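PDB 7CPX: lovastatin nonaketide synthase, polyketide synthase component from Aspergillus terreus, which builds the polyketide chain of the lovastatin precursor dihydromonacolin L, as an iterative multidomain synthase that works as a homodimer with its partner LovC. Local coordinates for residues L1462-Y1467 / A1485-R1490; Y1425-V1430 / T1453-A1458. The protein carries 2 engineered substitutions. All blocks are in the same frame, centred on the assembly; numbering follows the deposited sequence.

Contact 1: L1462-Y1467 / A1485-R1490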
loop_
_atom_site.group_PDB
_atom_site.type_symbol
_atom_site.label_atom_id
_atom_site.label_comp_id
_atom_site.label_asym_id
_atom_site.label_seq_id
_atom_site.Cartn_x
_atom_site.Cartn_y
_atom_site.Cartn_z
ATOM N N LEU A 1462 26.210 -52.232 -15.443
ATOM C CA LEU A 1462 27.377 -53.081 -15.262
ATOM C C LEU A 1462 28.155 -52.632 -14.032
ATOM O O LEU A 1462 28.220 -51.442 -13.712
ATOM C CB LEU A 1462 28.270 -53.062 -16.507
ATOM C CG LEU A 1462 29.292 -51.937 -16.676
ATOM C CD1 LEU A 1462 30.627 -52.295 -16.028
ATOM C CD2 LEU A 1462 29.487 -51.631 -18.149
ATOM N N GLY A 1463 28.740 -53.603 -13.338
ATOM C CA GLY A 1463 29.331 -53.368 -12.034
ATOM C C GLY A 1463 30.736 -52.798 -12.052
ATOM O O GLY A 1463 31.705 -53.525 -11.817
ATOM N N PHE A 1464 30.863 -51.502 -12.328
ATOM C CA PHE A 1464 32.148 -50.815 -12.287
ATOM C C PHE A 1464 32.290 -50.100 -10.949
ATOM O O PHE A 1464 31.501 -49.204 -10.632
ATOM C CB PHE A 1464 32.291 -49.823 -13.445
ATOM C CG PHE A 1464 31.089 -48.941 -13.651
ATOM C CD1 PHE A 1464 30.930 -47.770 -12.931
ATOM C CD2 PHE A 1464 30.125 -49.281 -14.580
ATOM C CE1 PHE A 1464 29.824 -46.965 -13.125
ATOM C CE2 PHE A 1464 29.019 -48.481 -14.780
ATOM C CZ PHE A 1464 28.867 -47.321 -14.052
ATOM N N ASN A 1465 33.276 -50.516 -10.154
ATOM C CA ASN A 1465 33.611 -49.787 -8.940
ATOM C C ASN A 1465 34.417 -48.535 -9.250
ATOM O O ASN A 1465 34.287 -47.525 -8.549
ATOM C CB ASN A 1465 34.391 -50.688 -7.982
ATOM C CG ASN A 1465 34.846 -49.961 -6.736
ATOM O OD1 ASN A 1465 34.114 -49.881 -5.749
ATOM N ND2 ASN A 1465 36.065 -49.436 -6.768
ATOM N N SER A 1466 35.249 -48.588 -10.285
ATOM C CA SER A 1466 36.022 -47.438 -10.726
ATOM C C SER A 1466 36.494 -47.702 -12.147
ATOM O O SER A 1466 37.111 -48.735 -12.417
ATOM C CB SER A 1466 37.218 -47.175 -9.805
ATOM O OG SER A 1466 38.128 -48.261 -9.832
ATOM N N TYR A 1467 36.200 -46.768 -13.045
ATOM C CA TYR A 1467 36.557 -46.881 -14.457
ATOM C C TYR A 1467 37.675 -45.883 -14.727
ATOM O O TYR A 1467 37.441 -44.672 -14.769
ATOM C CB TYR A 1467 35.351 -46.621 -15.350
ATOM C CG TYR A 1467 35.455 -47.255 -16.718
ATOM C CD1 TYR A 1467 36.251 -46.698 -17.706
ATOM C CD2 TYR A 1467 34.751 -48.411 -17.019
ATOM C CE1 TYR A 1467 36.346 -47.277 -18.955
ATOM C CE2 TYR A 1467 34.838 -48.996 -18.263
ATOM C CZ TYR A 1467 35.637 -48.426 -19.228
ATOM O OH TYR A 1467 35.724 -49.009 -20.471
ATOM N N ALA A 1485 30.096 -38.290 -18.688
ATOM C CA ALA A 1485 29.655 -37.609 -17.477
ATOM C C ALA A 1485 28.789 -38.489 -16.587
ATOM O O ALA A 1485 28.980 -38.454 -15.360
ATOM C CB ALA A 1485 28.904 -36.325 -17.855
ATOM N N PRO A 1486 27.844 -39.280 -17.108
ATOM C CA PRO A 1486 27.041 -40.133 -16.216
ATOM C C PRO A 1486 27.883 -41.057 -15.359
ATOM O O PRO A 1486 27.517 -41.330 -14.209
ATOM C CB PRO A 1486 26.156 -40.923 -17.191
ATOM C CG PRO A 1486 26.110 -40.101 -18.426
ATOM C CD PRO A 1486 27.441 -39.426 -18.518
ATOM N N PHE A 1487 29.002 -41.549 -15.886
ATOM C CA PHE A 1487 29.895 -42.434 -15.154
ATOM C C PHE A 1487 30.998 -41.674 -14.427
ATOM O O PHE A 1487 31.867 -42.300 -13.814
ATOM C CB PHE A 1487 30.514 -43.456 -16.109
ATOM C CG PHE A 1487 29.534 -44.046 -17.083
ATOM C CD1 PHE A 1487 28.806 -45.175 -16.755
ATOM C CD2 PHE A 1487 29.344 -43.471 -18.328
ATOM C CE1 PHE A 1487 27.905 -45.720 -17.648
ATOM C CE2 PHE A 1487 28.445 -44.011 -19.227
ATOM C CZ PHE A 1487 27.724 -45.138 -18.886
ATOM N N GLU A 1488 30.982 -40.340 -14.483
ATOM C CA GLU A 1488 32.055 -39.560 -13.878
ATOM C C GLU A 1488 32.151 -39.800 -12.377
ATOM O O GLU A 1488 33.240 -39.691 -11.804
ATOM C CB GLU A 1488 31.846 -38.073 -14.161
ATOM C CG GLU A 1488 32.993 -37.190 -13.699
ATOM C CD GLU A 1488 32.825 -35.747 -14.130
ATOM O OE1 GLU A 1488 31.796 -35.430 -14.761
ATOM O OE2 GLU A 1488 33.724 -34.930 -13.839
ATOM N N ASP A 1489 31.033 -40.123 -11.724
ATOM C CA ASP A 1489 31.084 -40.426 -10.299
ATOM C C ASP A 1489 31.978 -41.625 -10.023
ATOM O O ASP A 1489 32.732 -41.627 -9.043
ATOM C CB ASP A 1489 29.674 -40.677 -9.762
ATOM C CG ASP A 1489 28.978 -41.824 -10.466
ATOM O OD1 ASP A 1489 29.280 -42.065 -11.654
ATOM O OD2 ASP A 1489 28.128 -42.483 -9.833
ATOM N N ARG A 1490 31.912 -42.648 -10.875
ATOM C CA ARG A 1490 32.781 -43.811 -10.765
ATOM C C ARG A 1490 34.011 -43.721 -11.655
ATOM O O ARG A 1490 34.990 -44.430 -11.403
ATOM C CB ARG A 1490 32.008 -45.085 -11.125
ATOM C CG ARG A 1490 30.900 -45.451 -10.149
ATOM C CD ARG A 1490 31.413 -46.299 -8.992
ATOM N NE ARG A 1490 30.331 -47.021 -8.334
ATOM C CZ ARG A 1490 30.494 -47.883 -7.340
ATOM N NH1 ARG A 1490 31.690 -48.153 -6.845
ATOM N NH2 ARG A 1490 29.429 -48.492 -6.829
#
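Arg1490 holds Asn1465 and Tyr1467 at once, through its guanidinium and its backbone carbonyl. Tyr1467 N donates to Arg1490 O (3.1 Å), lying well above the carbonyl plane, and the CA-H of Ser1466 points at the same oxygen. At the other end of the arginine, NH1 donates to Asn1465 O (3.2 Å, 155° at the hydrogen), in the plane of that carbonyl and on a lone pair. Phe1464 O sits over one guanidinium face, its angle to NE too poor for a bond. Asn1465 ND2, Ser1466 OG and Tyr1467 OH have partners outside the pair: ND2 bonds to Asp1441 and Glu2431, Ser1466 OG also to Asp1441, and Tyr1467 OH to Glu1444. Nearer the backbone, Arg1490 CB meets the edge of the Phe1464 ring at CD1 (3.4 Å). The chain then bends at chi2 (-87°), which swings CD to the carbonyls of Phe1464 and Asn1465. Phe1464 CZ touches Phe1487 CD1 (3.5 Å) in the plane of the Phe1487 ring, the two rings inclined at 71°. The loop 1485-1490 thus brings the chain from helix 1475-1483 back beside strand 1464-1469, where edge strand 1491-1493 pairs in parallel: a beta-alpha-beta crossover of the Rossmann-like methyltransferase fold.

Contact 2: Y1425-V1430 / T1453-A1458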
loop_
_atom_site.group_PDB
_atom_site.type_symbol
_atom_site.label_atom_id
_atom_site.label_comp_id
_atom_site.label_asym_id
_atom_site.label_seq_id
_atom_site.Cartn_x
_atom_site.Cartn_y
_atom_site.Cartn_z
ATOM N N TYR A 1425 31.058 -57.657 -29.592
ATOM C CA TYR A 1425 31.537 -58.790 -28.810
ATOM C C TYR A 1425 32.320 -58.326 -27.592
ATOM O O TYR A 1425 32.256 -58.960 -26.534
ATOM C CB TYR A 1425 32.406 -59.702 -29.677
ATOM C CG TYR A 1425 31.643 -60.518 -30.698
ATOM C CD1 TYR A 1425 30.391 -61.039 -30.406
ATOM C CD2 TYR A 1425 32.179 -60.769 -31.952
ATOM C CE1 TYR A 1425 29.698 -61.785 -31.330
ATOM C CE2 TYR A 1425 31.488 -61.513 -32.886
ATOM C CZ TYR A 1425 30.247 -62.019 -32.569
ATOM O OH TYR A 1425 29.548 -62.764 -33.492
ATOM N N ALA A 1426 33.073 -57.235 -27.724
ATOM C CA ALA A 1426 33.772 -56.678 -26.573
ATOM C C ALA A 1426 32.785 -56.224 -25.508
ATOM O O ALA A 1426 33.002 -56.454 -24.314
ATOM C CB ALA A 1426 34.661 -55.515 -27.007
ATOM N N ARG A 1427 31.699 -55.570 -25.922
ATOM C CA ARG A 1427 30.677 -55.183 -24.955
ATOM C C ARG A 1427 30.081 -56.410 -24.280
ATOM O O ARG A 1427 29.863 -56.413 -23.067
ATOM C CB ARG A 1427 29.567 -54.368 -25.616
ATOM C CG ARG A 1427 28.544 -53.850 -24.603
ATOM C CD ARG A 1427 27.217 -53.457 -25.230
ATOM N NE ARG A 1427 27.363 -52.576 -26.383
ATOM C CZ ARG A 1427 27.211 -52.951 -27.647
ATOM N NH1 ARG A 1427 26.925 -54.202 -27.972
ATOM N NH2 ARG A 1427 27.343 -52.044 -28.610
ATOM N N GLU A 1428 29.797 -57.457 -25.056
ATOM C CA GLU A 1428 29.232 -58.671 -24.473
ATOM C C GLU A 1428 30.185 -59.276 -23.448
ATOM O O GLU A 1428 29.774 -59.667 -22.347
ATOM C CB GLU A 1428 28.920 -59.683 -25.576
ATOM C CG GLU A 1428 27.835 -59.241 -26.543
ATOM C CD GLU A 1428 26.458 -59.229 -25.911
ATOM O OE1 GLU A 1428 26.343 -59.594 -24.722
ATOM O OE2 GLU A 1428 25.488 -58.854 -26.604
ATOM N N LEU A 1429 31.468 -59.355 -23.797
ATOM C CA LEU A 1429 32.459 -59.936 -22.899
ATOM C C LEU A 1429 32.596 -59.109 -21.628
ATOM O O LEU A 1429 32.647 -59.654 -20.519
ATOM C CB LEU A 1429 33.802 -60.043 -23.620
ATOM C CG LEU A 1429 34.996 -60.544 -22.809
ATOM C CD1 LEU A 1429 34.777 -61.979 -22.370
ATOM C CD2 LEU A 1429 36.270 -60.416 -23.627
ATOM N N VAL A 1430 32.662 -57.785 -21.773
ATOM C CA VAL A 1430 32.792 -56.919 -20.607
ATOM C C VAL A 1430 31.552 -57.027 -19.733
ATOM O O VAL A 1430 31.642 -57.024 -18.502
ATOM C CB VAL A 1430 33.052 -55.465 -21.043
ATOM C CG1 VAL A 1430 32.970 -54.535 -19.846
ATOM C CG2 VAL A 1430 34.407 -55.354 -21.707
ATOM N N THR A 1453 35.117 -47.414 -25.289
ATOM C CA THR A 1453 34.548 -47.098 -23.985
ATOM C C THR A 1453 33.035 -46.958 -24.076
ATOM O O THR A 1453 32.303 -47.496 -23.240
ATOM C CB THR A 1453 35.164 -45.811 -23.437
ATOM O OG1 THR A 1453 36.592 -45.897 -23.489
ATOM C CG2 THR A 1453 34.728 -45.585 -21.997
ATOM N N LYS A 1454 32.548 -46.244 -25.093
ATOM C CA LYS A 1454 31.107 -46.124 -25.283
ATOM C C LYS A 1454 30.467 -47.494 -25.443
ATOM O O LYS A 1454 29.462 -47.803 -24.794
ATOM C CB LYS A 1454 30.808 -45.258 -26.506
ATOM C CG LYS A 1454 30.917 -43.765 -26.270
ATOM C CD LYS A 1454 30.441 -42.998 -27.491
ATOM C CE LYS A 1454 30.427 -41.501 -27.247
ATOM N NZ LYS A 1454 29.943 -40.750 -28.438
ATOM N N TYR A 1455 31.043 -48.334 -26.302
ATOM C CA TYR A 1455 30.437 -49.630 -26.582
ATOM C C TYR A 1455 30.376 -50.493 -25.328
ATOM O O TYR A 1455 29.306 -50.983 -24.950
ATOM C CB TYR A 1455 31.217 -50.344 -27.683
ATOM C CG TYR A 1455 30.541 -50.316 -29.033
ATOM C CD1 TYR A 1455 30.331 -49.119 -29.703
ATOM C CD2 TYR A 1455 30.123 -51.490 -29.643
ATOM C CE1 TYR A 1455 29.715 -49.093 -30.939
ATOM C CE2 TYR A 1455 29.508 -51.474 -30.877
ATOM C CZ TYR A 1455 29.307 -50.272 -31.522
ATOM O OH TYR A 1455 28.693 -50.251 -32.754
ATOM N N VAL A 1456 31.515 -50.677 -24.657
ATOM C CA VAL A 1456 31.562 -51.610 -23.536
ATOM C C VAL A 1456 30.817 -51.048 -22.330
ATOM O O VAL A 1456 30.033 -51.754 -21.685
ATOM C CB VAL A 1456 33.021 -51.960 -23.189
ATOM C CG1 VAL A 1456 33.732 -52.527 -24.408
ATOM C CG2 VAL A 1456 33.758 -50.745 -22.644
ATOM N N LEU A 1457 31.042 -49.775 -22.008
ATOM C CA LEU A 1457 30.430 -49.164 -20.838
ATOM C C LEU A 1457 28.957 -48.845 -21.041
ATOM O O LEU A 1457 28.271 -48.516 -20.067
ATOM C CB LEU A 1457 31.191 -47.887 -20.467
ATOM C CG LEU A 1457 30.860 -47.237 -19.122
ATOM C CD1 LEU A 1457 31.072 -48.214 -17.979
ATOM C CD2 LEU A 1457 31.711 -45.997 -18.922
ATOM N N ALA A 1458 28.456 -48.936 -22.274
ATOM C CA ALA A 1458 27.035 -48.732 -22.525
ATOM C C ALA A 1458 26.183 -49.885 -22.018
ATOM O O ALA A 1458 24.953 -49.776 -22.039
ATOM C CB ALA A 1458 26.783 -48.535 -24.021
#
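Arg1427 lies against the carbonyl of Tyr1455 on helix 1451-1457, its guanidinium inclined 24° to the plane of the Tyr1455 ring. NH2 approaches that ring obliquely, nearest to CD2 and CE2. With CG anti to the backbone N, the chain starts extended and passes the carbonyl of Tyr1455, then bends at chi3, which places NE beside the oxygen. The resulting bond from Arg1427 NE to Tyr1455 O is weak (2.9 Å, 123° at the hydrogen). A carbonyl near the C-terminal end of a helix probably draws the positive guanidinium all the same. His1424 joins this cluster: its ND1 is bonded to Arg1427 NH1, and its ring meets that of Tyr1455 edge-to-face. Beside this polar group the helices touch through small aliphatic side chains. Val1456 CG1 reaches the methyl of Ala1426 (4.1 Å), while Val1456 CB meets CG2 of Val1430 (4.0 Å), one helical turn further on, the two valines crossing obliquely. Backbones come close here, the CA atoms of Arg1427 and Val1456 being 3.9 Å apart. The segment axes approach to 8.0 Å and cross at -43°. Such side-by-side packing of helices 1420-1436 and 1451-1457 over the central sheet belongs to the layered alpha/beta architecture of the Rossmann-like methyltransferase fold.

Overall arrangement
The two contacts lie about 14 Å apart, centre to centre, and helix 1451-1457 joins them: strand 1464-1469 follows it in the chain, and its side chains pack on residues of contact 1. Val1456, which faces helix 1420-1436 in contact 2, also packs through CG2 on Tyr1467 OH of contact 1 (3.4 Å). Leu1457 turns to the phenylalanines of contact 1: its CD2 lies 3.5 Å from Phe1487 CG and its CD1 3.7 Å from Phe1464 CD2. Glu1444 ties them again, bonding both Thr1453 and Tyr1467. Neither contact reaches an annotated site; Tyr1455 lies near, without touching, a glycine-rich turn resembling the nucleotide-binding motif of Rossmann folds, which in methyltransferases usually serves S-adenosylmethionine.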